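Choline dehydrogenase and related flavoproteins (Aspergillus oryzae, PDB 3Q9T) catalyses the oxidation of formate, using 8-formyl-FAD at the catalytic site of a glucose-methanol-choline oxidoreductase fold. Local coordinates at residues A[509-513]-A[551-555]; A[305-311]-A[420-426]; A[105-111]-A[387-391]. All coordinates share one frame; numbering follows the deposited sequence. Where two conformers were deposited one is given.

Contact 1 (A[509-513]-A[551-555]). With FAY ([(2R,3S,4R,5R)-5-(6-amino-9H-purin-9-yl)-3,4-dihydroxytetrahydrofuran-2-yl]methyl (2R,3S,4S)-5-(8-formyl-7-methyl-2,4-dioxo-3,4-dihydrobenzo[g]pteridin-10(2H)-yl)-2,3,4-trihydroxypentyl dihydrogen diphosphate), chain D.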
loop_
_atom_site.group_PDB
_atom_site.type_symbol
_atom_site.label_atom_id
_atom_site.label_comp_id
_atom_site.label_asym_id
_atom_site.label_seq_id
_atom_site.Cartn_x
_atom_site.Cartn_y
_atom_site.Cartn_z
ATOM N N PHE A 509 5.914 13.360 9.223
ATOM C CA PHE A 509 4.818 14.137 9.834
ATOM C C PHE A 509 4.895 15.657 9.613
ATOM O O PHE A 509 4.356 16.418 10.413
ATOM C CB PHE A 509 4.670 13.820 11.332
ATOM C CG PHE A 509 4.514 12.340 11.633
ATOM C CD1 PHE A 509 3.348 11.666 11.295
ATOM C CD2 PHE A 509 5.526 11.634 12.261
ATOM C CE1 PHE A 509 3.191 10.311 11.570
ATOM C CE2 PHE A 509 5.375 10.278 12.540
ATOM C CZ PHE A 509 4.203 9.621 12.202
ATOM N N HIS A 510 5.519 16.093 8.514
ATOM C CA HIS A 510 5.658 17.528 8.226
ATOM C C HIS A 510 5.055 18.002 6.899
ATOM O O HIS A 510 5.692 18.773 6.185
ATOM C CB HIS A 510 7.146 17.938 8.250
ATOM C CG HIS A 510 7.907 17.369 9.405
ATOM N ND1 HIS A 510 9.238 17.017 9.321
ATOM C CD2 HIS A 510 7.520 17.077 10.671
ATOM C CE1 HIS A 510 9.633 16.521 10.479
ATOM N NE2 HIS A 510 8.612 16.551 11.318
ATOM N N PRO A 511 3.825 17.580 6.563
ATOM C CA PRO A 511 3.263 18.070 5.288
ATOM C C PRO A 511 3.026 19.604 5.246
ATOM O O PRO A 511 2.686 20.208 6.266
ATOM C CB PRO A 511 1.928 17.325 5.194
ATOM C CG PRO A 511 1.571 17.051 6.626
ATOM C CD PRO A 511 2.871 16.739 7.298
ATOM N N THR A 512 3.171 20.195 4.058
ATOM C CA THR A 512 3.055 21.637 3.846
ATOM C C THR A 512 2.621 21.952 2.408
ATOM O O THR A 512 2.549 21.053 1.566
ATOM C CB THR A 512 4.422 22.353 4.047
ATOM O OG1 THR A 512 5.356 21.895 3.054
ATOM C CG2 THR A 512 4.995 22.112 5.450
ATOM N N GLY A 513 2.307 23.222 2.140
ATOM C CA GLY A 513 2.367 23.752 0.788
ATOM C C GLY A 513 1.109 23.879 -0.044
ATOM O O GLY A 513 1.132 24.495 -1.115
ATOM N N ASP A 551 14.014 22.945 7.232
ATOM C CA ASP A 551 15.018 21.870 7.200
ATOM C C ASP A 551 14.958 20.969 8.448
ATOM O O ASP A 551 15.982 20.510 8.952
ATOM C CB ASP A 551 16.418 22.480 7.053
ATOM C CG ASP A 551 16.424 23.703 6.139
ATOM O OD1 ASP A 551 16.814 23.586 4.956
ATOM O OD2 ASP A 551 16.006 24.785 6.593
ATOM N N CYS A 552 13.753 20.708 8.940
ATOM C CA CYS A 552 13.618 20.117 10.252
ATOM C C CYS A 552 12.149 20.007 10.566
ATOM O O CYS A 552 11.321 20.470 9.780
ATOM C CB CYS A 552 14.259 21.044 11.269
ATOM S SG CYS A 552 13.599 22.720 11.149
ATOM N N ARG A 553 11.842 19.393 11.708
ATOM C CA ARG A 553 10.486 19.334 12.249
ATOM C C ARG A 553 9.853 20.736 12.299
ATOM O O ARG A 553 10.461 21.690 12.772
ATOM C CB ARG A 553 10.523 18.692 13.641
ATOM C CG ARG A 553 11.035 17.258 13.592
ATOM C CD ARG A 553 10.927 16.549 14.933
ATOM N NE ARG A 553 11.292 15.130 14.839
ATOM C CZ ARG A 553 10.928 14.212 15.726
ATOM N NH1 ARG A 553 10.192 14.572 16.769
ATOM N NH2 ARG A 553 11.294 12.938 15.579
ATOM N N ILE A 554 8.619 20.853 11.835
ATOM C CA ILE A 554 8.138 22.155 11.368
ATOM C C ILE A 554 7.213 22.961 12.276
ATOM O O ILE A 554 6.803 24.044 11.884
ATOM C CB ILE A 554 7.408 21.990 10.013
ATOM C CG1 ILE A 554 6.121 21.171 10.223
ATOM C CG2 ILE A 554 8.342 21.321 9.001
ATOM C CD1 ILE A 554 5.190 21.105 9.018
ATOM N N GLN A 555 6.884 22.465 13.467
ATOM C CA GLN A 555 5.879 23.149 14.282
ATOM C C GLN A 555 6.265 24.598 14.607
ATOM O O GLN A 555 5.400 25.458 14.684
ATOM C CB GLN A 555 5.504 22.363 15.560
ATOM C CG GLN A 555 6.426 22.573 16.761
ATOM C CD GLN A 555 5.873 21.933 18.061
ATOM O OE1 GLN A 555 4.682 22.032 18.374
ATOM N NE2 GLN A 555 6.740 21.276 18.802
HETATM P P FAY D . -1.537 23.276 11.489
HETATM N N1 FAY D . 6.423 19.185 14.152
HETATM C C2 FAY D . 7.444 19.539 15.031
HETATM O O2 FAY D . 7.907 20.674 15.011
HETATM N N3 FAY D . 7.611 18.827 16.200
HETATM C C4 FAY D . 7.218 17.512 16.232
HETATM O O4 FAY D . 7.948 16.710 16.844
HETATM N N5 FAY D . 5.767 15.828 15.364
HETATM C C6 FAY D . 4.026 14.306 14.948
HETATM C C7 FAY D . 2.794 13.988 14.405
HETATM C C8 FAY D . 2.120 14.935 13.626
HETATM O O8 FAY D . 0.038 15.506 12.716
HETATM C C9 FAY D . 2.643 16.230 13.509
HETATM P PA FAY D . -3.389 21.424 12.560
HETATM C "C1'" FAY D . 3.812 18.869 12.953
HETATM C C10 FAY D . 5.799 17.966 14.276
HETATM N N10 FAY D . 4.547 17.750 13.694
HETATM N N1A FAY D . -14.054 20.779 10.229
HETATM O O1A FAY D . -3.659 19.999 12.210
HETATM C C1B FAY D . -9.282 21.061 12.400
HETATM O O1P FAY D . -2.086 24.456 12.254
HETATM C "C2'" FAY D . 3.042 19.795 13.923
HETATM O "O2'" FAY D . 2.382 18.988 14.831
HETATM C C2A FAY D . -13.718 21.305 11.462
HETATM O O2A FAY D . -2.578 21.603 13.807
HETATM C C2B FAY D . -8.437 19.910 12.917
HETATM O O2B FAY D . -9.128 19.077 13.831
HETATM O O2P FAY D . -1.133 23.678 10.082
HETATM C "C3'" FAY D . 2.060 20.905 13.421
HETATM O "O3'" FAY D . 0.865 21.060 14.184
HETATM N N3A FAY D . -12.401 21.300 11.893
HETATM C C3B FAY D . -7.308 20.651 13.597
HETATM O O3B FAY D . -7.729 21.025 14.886
HETATM O O3P FAY D . -2.678 22.149 11.332
HETATM C "C4'" FAY D . 1.652 20.809 11.972
HETATM O "O4'" FAY D . 2.865 20.656 11.240
HETATM C C4A FAY D . -11.435 20.781 11.093
HETATM C C4B FAY D . -7.175 21.920 12.792
HETATM O O4B FAY D . -8.346 22.030 12.000
HETATM C C4X FAY D . 6.305 17.084 15.250
HETATM C "C5'" FAY D . 0.861 22.066 11.537
HETATM O "O5'" FAY D . -0.304 22.509 12.250
HETATM C C5A FAY D . -11.753 20.256 9.843
HETATM C C5B FAY D . -5.928 21.901 11.930
HETATM O O5B FAY D . -4.825 22.161 12.763
HETATM C C5X FAY D . 4.636 15.519 14.641
HETATM C C6A FAY D . -13.076 20.248 9.406
HETATM N N6A FAY D . -13.396 19.653 8.248
HETATM N N7A FAY D . -10.611 19.822 9.272
HETATM C C7M FAY D . 2.312 12.562 14.520
HETATM C C8A FAY D . -9.580 20.062 10.109
HETATM C C8M FAY D . 0.673 14.728 13.393
HETATM C C9A FAY D . 3.924 16.527 13.968
HETATM N N9A FAY D . -10.076 20.647 11.237
#
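His510 holds CG beside its backbone N, with chi1 at -44°, and this sets one face of the imidazole against CA of Arg553. Ile554 puts CG1 between its own N and carbonyl carbon (chi1 66°), and its extended chain carries CD1 toward the 509-513 loop. CB of His510 then lies 3.7 Å from CG2 of Ile554, the two side chains passing in opposite directions. CD1 of Ile554 also meets CG2 of Thr512 at 3.7 Å. On the side of CD1 away from Thr512 lies the ribityl chain of the flavin, where CD1 of Ile554 comes within 3.2 Å of O4' of FAY, a tight approach.

CA of Arg553 sits over one face of the His510 ring in a CH-pi contact, 3.7 Å from the ring centroid. CG of Arg553 is 3.4 Å from NE2 of His510. Ring and guanidinium are turned 57° from each other. The Arg553 chain runs on, extended, past the pyrimidine end of the flavin. Its NH1 gives a bent hydrogen bond of 3.1 Å to O4 of FAY, while NH2 forms a salt bridge with Asp395.

Both loops belong to the active-site wall of a GMC oxidoreductase. His510 and Arg553 are consistent with the His-Arg pair of formate oxidase. The imidazole is hydrogen-bonded through ND1 to His307. Thr512 OG1 is tied to Met305 O.

At the start of helix 555-572 the backbone N of Gln555 donates to O2 of FAY at 2.6 Å. The flavin pyrimidine is thus gripped at both carbonyls by the 551-555 segment. At the other end of the isoalloxazine, the methyl C7M of FAY rests over one face of the Phe509 ring, 3.5 Å from CD1 of Phe509.

Contact 2 (A[305-311]-A[420-426])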
loop_
_atom_site.group_PDB
_atom_site.type_symbol
_atom_site.label_atom_id
_atom_site.label_comp_id
_atom_site.label_asym_id
_atom_site.label_seq_id
_atom_site.Cartn_x
_atom_site.Cartn_y
_atom_site.Cartn_z
ATOM N N MET A 305 4.181 19.292 -0.012
ATOM C CA MET A 305 5.557 18.835 0.217
ATOM C C MET A 305 5.753 18.393 1.664
ATOM O O MET A 305 5.323 19.081 2.601
ATOM C CB MET A 305 6.579 19.921 -0.133
ATOM C CG MET A 305 7.983 19.381 -0.345
ATOM S SD MET A 305 8.190 18.599 -1.972
ATOM C CE MET A 305 9.829 17.917 -1.746
ATOM N N ASP A 306 6.391 17.239 1.835
ATOM C CA ASP A 306 6.591 16.658 3.157
ATOM C C ASP A 306 8.016 16.099 3.198
ATOM O O ASP A 306 8.692 16.045 2.165
ATOM C CB ASP A 306 5.547 15.560 3.383
ATOM C CG ASP A 306 5.483 15.058 4.839
ATOM O OD1 ASP A 306 6.193 15.577 5.710
ATOM O OD2 ASP A 306 4.693 14.131 5.109
ATOM N N HIS A 307 8.475 15.693 4.380
ATOM C CA HIS A 307 9.779 15.041 4.509
ATOM C C HIS A 307 9.601 13.525 4.537
ATOM O O HIS A 307 8.854 13.021 5.374
ATOM C CB HIS A 307 10.433 15.415 5.834
ATOM C CG HIS A 307 10.892 16.838 5.927
ATOM N ND1 HIS A 307 10.745 17.582 7.074
ATOM C CD2 HIS A 307 11.523 17.638 5.035
ATOM C CE1 HIS A 307 11.255 18.786 6.884
ATOM N NE2 HIS A 307 11.740 18.844 5.658
ATOM N N PRO A 308 10.316 12.785 3.669
ATOM C CA PRO A 308 10.232 11.326 3.809
ATOM C C PRO A 308 11.171 10.909 4.933
ATOM O O PRO A 308 12.169 11.590 5.155
ATOM C CB PRO A 308 10.756 10.820 2.465
ATOM C CG PRO A 308 11.765 11.864 2.063
ATOM C CD PRO A 308 11.333 13.184 2.677
ATOM N N GLY A 309 10.832 9.844 5.654
ATOM C CA GLY A 309 11.657 9.370 6.741
ATOM C C GLY A 309 11.808 7.873 6.571
ATOM O O GLY A 309 10.838 7.199 6.235
ATOM N N VAL A 310 13.025 7.360 6.744
ATOM C CA VAL A 310 13.201 5.924 6.928
ATOM C C VAL A 310 13.733 5.643 8.332
ATOM O O VAL A 310 14.928 5.741 8.585
ATOM C CB VAL A 310 14.117 5.283 5.854
ATOM C CG1 VAL A 310 14.409 3.819 6.203
ATOM C CG2 VAL A 310 13.475 5.397 4.480
ATOM N N PRO A 311 12.835 5.311 9.263
ATOM C CA PRO A 311 13.328 4.978 10.599
ATOM C C PRO A 311 13.880 3.563 10.632
ATOM O O PRO A 311 13.501 2.727 9.812
ATOM C CB PRO A 311 12.068 5.050 11.474
ATOM C CG PRO A 311 10.987 5.643 10.603
ATOM C CD PRO A 311 11.368 5.331 9.199
ATOM N N VAL A 420 15.343 7.975 13.568
ATOM C CA VAL A 420 14.512 8.485 12.497
ATOM C C VAL A 420 15.403 9.206 11.473
ATOM O O VAL A 420 15.956 10.272 11.754
ATOM C CB VAL A 420 13.404 9.418 13.041
ATOM C CG1 VAL A 420 12.479 9.829 11.932
ATOM C CG2 VAL A 420 12.614 8.715 14.142
ATOM N N VAL A 421 15.573 8.600 10.304
ATOM C CA VAL A 421 16.372 9.228 9.255
ATOM C C VAL A 421 15.449 10.059 8.357
ATOM O O VAL A 421 14.723 9.550 7.485
ATOM C CB VAL A 421 17.232 8.202 8.475
ATOM C CG1 VAL A 421 18.208 8.910 7.560
ATOM C CG2 VAL A 421 18.005 7.345 9.447
ATOM N N ASP A 422 15.450 11.354 8.638
ATOM C CA ASP A 422 14.532 12.294 8.027
ATOM C C ASP A 422 15.260 13.101 6.939
ATOM O O ASP A 422 16.134 13.908 7.251
ATOM C CB ASP A 422 14.018 13.209 9.137
ATOM C CG ASP A 422 13.086 14.285 8.640
ATOM O OD1 ASP A 422 13.093 14.586 7.424
ATOM O OD2 ASP A 422 12.360 14.856 9.487
ATOM N N LEU A 423 14.910 12.874 5.673
ATOM C CA LEU A 423 15.513 13.636 4.557
ATOM C C LEU A 423 14.837 15.003 4.557
ATOM O O LEU A 423 13.642 15.152 4.244
ATOM C CB LEU A 423 15.270 12.940 3.229
ATOM C CG LEU A 423 16.154 13.107 1.995
ATOM C CD1 LEU A 423 15.259 13.088 0.759
ATOM C CD2 LEU A 423 17.029 14.356 2.014
ATOM N N VAL A 424 15.606 16.006 4.927
ATOM C CA VAL A 424 15.044 17.279 5.316
ATOM C C VAL A 424 15.044 18.250 4.116
ATOM O O VAL A 424 14.253 19.197 4.045
ATOM C CB VAL A 424 15.858 17.748 6.551
ATOM C CG1 VAL A 424 16.494 19.076 6.329
ATOM C CG2 VAL A 424 15.024 17.641 7.831
ATOM N N ARG A 425 15.899 17.956 3.140
ATOM C CA ARG A 425 15.988 18.723 1.898
ATOM C C ARG A 425 15.824 17.817 0.673
ATOM O O ARG A 425 16.770 17.638 -0.091
ATOM C CB ARG A 425 17.344 19.423 1.827
ATOM C CG ARG A 425 17.479 20.572 2.833
ATOM C CD ARG A 425 17.164 21.901 2.190
ATOM N NE ARG A 425 15.838 21.913 1.580
ATOM C CZ ARG A 425 14.718 22.284 2.199
ATOM N NH1 ARG A 425 14.719 22.672 3.472
ATOM N NH2 ARG A 425 13.579 22.253 1.543
ATOM N N PRO A 426 14.621 17.242 0.482
ATOM C CA PRO A 426 14.425 16.350 -0.665
ATOM C C PRO A 426 14.298 17.193 -1.925
ATOM O O PRO A 426 14.081 18.384 -1.813
ATOM C CB PRO A 426 13.092 15.670 -0.342
ATOM C CG PRO A 426 12.348 16.711 0.439
ATOM C CD PRO A 426 13.377 17.421 1.258
#
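Pro308 to Pro311 and Val420 to Leu423 run antiparallel, their axes 4.5 Å apart and their directions 159° from each other. Gly309 faces Asp422 as a non-hydrogen-bonded pair. On one side of it Leu423 N donates to Pro308 O at 3.1 Å. On the other, Val310 N donates to Val421 O at 2.9 Å. Val421 O also receives a CA-H contact from Gly309. The return bond from Val421 N to Val310 O is weak. These are neighbouring strands, 308-316 and 415-423, of the large mixed sheet.

Side chains extend the contact past the strand ends. CG of Pro308 packs on CB of Leu423 at 3.8 Å. CE of Met305 reaches CG of Pro426 at 3.5 Å; a bend at chi2 of Met305 (78°) brings the methyl there. The His307 ring turns toward Val424 and Pro426. CG2 of Val424 covers one of its faces in a CH-pi contact, and CD of Pro426 stands at its edge. The ring also meets that of His510 at about a right angle. The N-H of His307 meets OD1 of Asp306 from above the plane of that carboxylate, whose OD2 is hydrogen-bonded to Thr507.

The carboxylate of Asp422 lies across His307, the two planes 63° apart. Its OD1 is 3.2 Å from CB of His307, a carbon that offers no usual hydrogen bond. OD1 is buried and has no hydrogen-bonding partner in the model, which may favour the neutral acid form of Asp422.

Contact 3 (A[105-111]-A[387-391])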
loop_
_atom_site.group_PDB
_atom_site.type_symbol
_atom_site.label_atom_id
_atom_site.label_comp_id
_atom_site.label_asym_id
_atom_site.label_seq_id
_atom_site.Cartn_x
_atom_site.Cartn_y
_atom_site.Cartn_z
ATOM N N HIS A 105 16.811 26.499 8.721
ATOM C CA HIS A 105 18.034 27.136 8.276
ATOM C C HIS A 105 17.721 28.475 7.619
ATOM O O HIS A 105 16.780 28.587 6.852
ATOM C CB HIS A 105 18.776 26.206 7.317
ATOM C CG HIS A 105 20.192 26.606 7.049
ATOM N ND1 HIS A 105 20.531 27.567 6.122
ATOM C CD2 HIS A 105 21.361 26.155 7.571
ATOM C CE1 HIS A 105 21.848 27.694 6.086
ATOM N NE2 HIS A 105 22.374 26.850 6.956
ATOM N N LYS A 106 18.503 29.489 7.962
ATOM C CA LYS A 106 18.327 30.837 7.432
ATOM C C LYS A 106 18.276 30.895 5.898
ATOM O O LYS A 106 17.455 31.597 5.324
ATOM C CB LYS A 106 19.448 31.748 7.963
ATOM C CG LYS A 106 19.605 33.096 7.233
ATOM C CD LYS A 106 20.644 33.976 7.958
ATOM C CE LYS A 106 21.295 34.988 7.023
ATOM N NZ LYS A 106 20.320 35.839 6.290
ATOM N N ALA A 107 19.148 30.156 5.233
ATOM C CA ALA A 107 19.197 30.206 3.782
ATOM C C ALA A 107 17.870 29.756 3.180
ATOM O O ALA A 107 17.469 30.216 2.109
ATOM C CB ALA A 107 20.324 29.343 3.270
ATOM N N THR A 108 17.192 28.854 3.873
ATOM C CA THR A 108 15.956 28.298 3.350
ATOM C C THR A 108 14.823 29.306 3.467
ATOM O O THR A 108 14.054 29.520 2.522
ATOM C CB THR A 108 15.605 26.982 4.050
ATOM O OG1 THR A 108 16.570 25.987 3.678
ATOM C CG2 THR A 108 14.215 26.514 3.640
ATOM N N PHE A 109 14.733 29.952 4.620
ATOM C CA PHE A 109 13.690 30.940 4.829
ATOM C C PHE A 109 13.935 32.161 3.944
ATOM O O PHE A 109 12.997 32.781 3.459
ATOM C CB PHE A 109 13.638 31.347 6.293
ATOM C CG PHE A 109 12.907 30.369 7.177
ATOM C CD1 PHE A 109 11.526 30.438 7.320
ATOM C CD2 PHE A 109 13.606 29.413 7.895
ATOM C CE1 PHE A 109 10.846 29.554 8.164
ATOM C CE2 PHE A 109 12.951 28.538 8.738
ATOM C CZ PHE A 109 11.561 28.599 8.867
ATOM N N ASP A 110 15.199 32.491 3.719
ATOM C CA ASP A 110 15.522 33.577 2.822
ATOM C C ASP A 110 14.941 33.336 1.439
ATOM O O ASP A 110 14.594 34.284 0.748
ATOM C CB ASP A 110 17.038 33.796 2.730
ATOM C CG ASP A 110 17.572 34.662 3.857
ATOM O OD1 ASP A 110 16.757 35.307 4.564
ATOM O OD2 ASP A 110 18.809 34.707 4.025
ATOM N N GLN A 111 14.833 32.074 1.026
ATOM C CA GLN A 111 14.301 31.764 -0.299
ATOM C C GLN A 111 12.781 31.907 -0.351
ATOM O O GLN A 111 12.194 31.885 -1.419
ATOM C CB GLN A 111 14.734 30.374 -0.766
ATOM C CG GLN A 111 16.232 30.152 -0.736
ATOM C CD GLN A 111 16.996 31.228 -1.476
ATOM O OE1 GLN A 111 16.952 31.298 -2.703
ATOM N NE2 GLN A 111 17.706 32.075 -0.732
ATOM N N LEU A 387 22.932 25.626 -0.425
ATOM C CA LEU A 387 23.164 26.854 0.335
ATOM C C LEU A 387 23.643 26.515 1.742
ATOM O O LEU A 387 23.477 27.303 2.672
ATOM C CB LEU A 387 21.871 27.673 0.414
ATOM C CG LEU A 387 21.620 28.878 -0.492
ATOM C CD1 LEU A 387 22.339 28.786 -1.826
ATOM C CD2 LEU A 387 20.123 29.068 -0.697
ATOM N N GLY A 388 24.201 25.322 1.903
ATOM C CA GLY A 388 24.846 24.949 3.147
ATOM C C GLY A 388 23.939 24.335 4.195
ATOM O O GLY A 388 24.397 24.008 5.295
ATOM N N GLN A 389 22.658 24.177 3.868
ATOM C CA GLN A 389 21.666 23.565 4.758
ATOM C C GLN A 389 22.022 22.117 5.103
ATOM O O GLN A 389 22.782 21.469 4.372
ATOM C CB GLN A 389 20.281 23.564 4.095
ATOM C CG GLN A 389 19.730 24.922 3.716
ATOM C CD GLN A 389 19.798 25.182 2.216
ATOM O OE1 GLN A 389 18.842 25.684 1.618
ATOM N NE2 GLN A 389 20.935 24.844 1.602
ATOM N N PRO A 390 21.445 21.580 6.190
ATOM C CA PRO A 390 21.659 20.162 6.490
ATOM C C PRO A 390 21.102 19.308 5.360
ATOM O O PRO A 390 20.330 19.804 4.537
ATOM C CB PRO A 390 20.794 19.930 7.734
ATOM C CG PRO A 390 20.574 21.285 8.322
ATOM C CD PRO A 390 20.574 22.238 7.175
ATOM N N HIS A 391 21.495 18.042 5.319
ATOM C CA HIS A 391 20.809 17.059 4.488
ATOM C C HIS A 391 19.772 16.275 5.292
ATOM O O HIS A 391 18.734 15.870 4.757
ATOM C CB HIS A 391 21.815 16.102 3.857
ATOM C CG HIS A 391 22.654 16.733 2.799
ATOM N ND1 HIS A 391 24.009 16.510 2.689
ATOM C CD2 HIS A 391 22.329 17.587 1.799
ATOM C CE1 HIS A 391 24.483 17.186 1.657
ATOM N NE2 HIS A 391 23.486 17.856 1.105
#
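Helix 106-110 begins beside the 387-391 loop, and its N-cap residue, His105, is the main point where the two meet. The imidazole does two jobs. Its ND1 accepts the backbone N-H of Ala107 at 3.1 Å, a capping bond with the donor tilted 24° from the ring plane. One ring face is turned to the loop, where CA of Gln389 lies over it in a CH-pi contact, 4.0 Å from the centroid. With CG of His105 anti to its backbone N (chi1 -166°), the ring turns its ND1 edge to the first turn and a face to the loop. CD of Pro390 adds a further contact, 4.0 Å from CD2 of His105.

In the first turn of the helix, Ala107 meets Leu387. Their CB atoms are 3.7 Å apart, at the solvent-facing end of the contact.

The inner end is polar. Thr108 lies beside the Gln389 side chain, and its OG1 is hydrogen-bonded to Asp551 OD1. The other oxygen of Asp551 takes the backbone N of His105, so this one carboxylate holds both the cap residue and the first helical turn. Asp551 also touches Gln389, which ties the loop to the same point.

On the helix itself, Lys106 and Asp110 form a salt bridge one turn apart: NZ of Lys106 meets the syn lone pair of Asp110 OD2 at 2.9 Å.

Overall arrangement
Contact 1 lies at the flavin, its centre about 4 Å from the centre of the chain. The centre of contact 2 is about 10 Å from that of contact 1, and the centre of contact 3 about 14 Å. Contacts 2 and 3 cross along the chain, their segments alternating, and both close before contact 1 opens. The carboxylate of Asp551 in contact 1 reaches both other contacts, through Arg425 in contact 2 and helix 106-110 in contact 3. Val424 N with His391 O links contacts 2 and 3. The paired strands 308-316 and 415-423 and helix 106-110 are thereby tied to the loops lining the catalytic site.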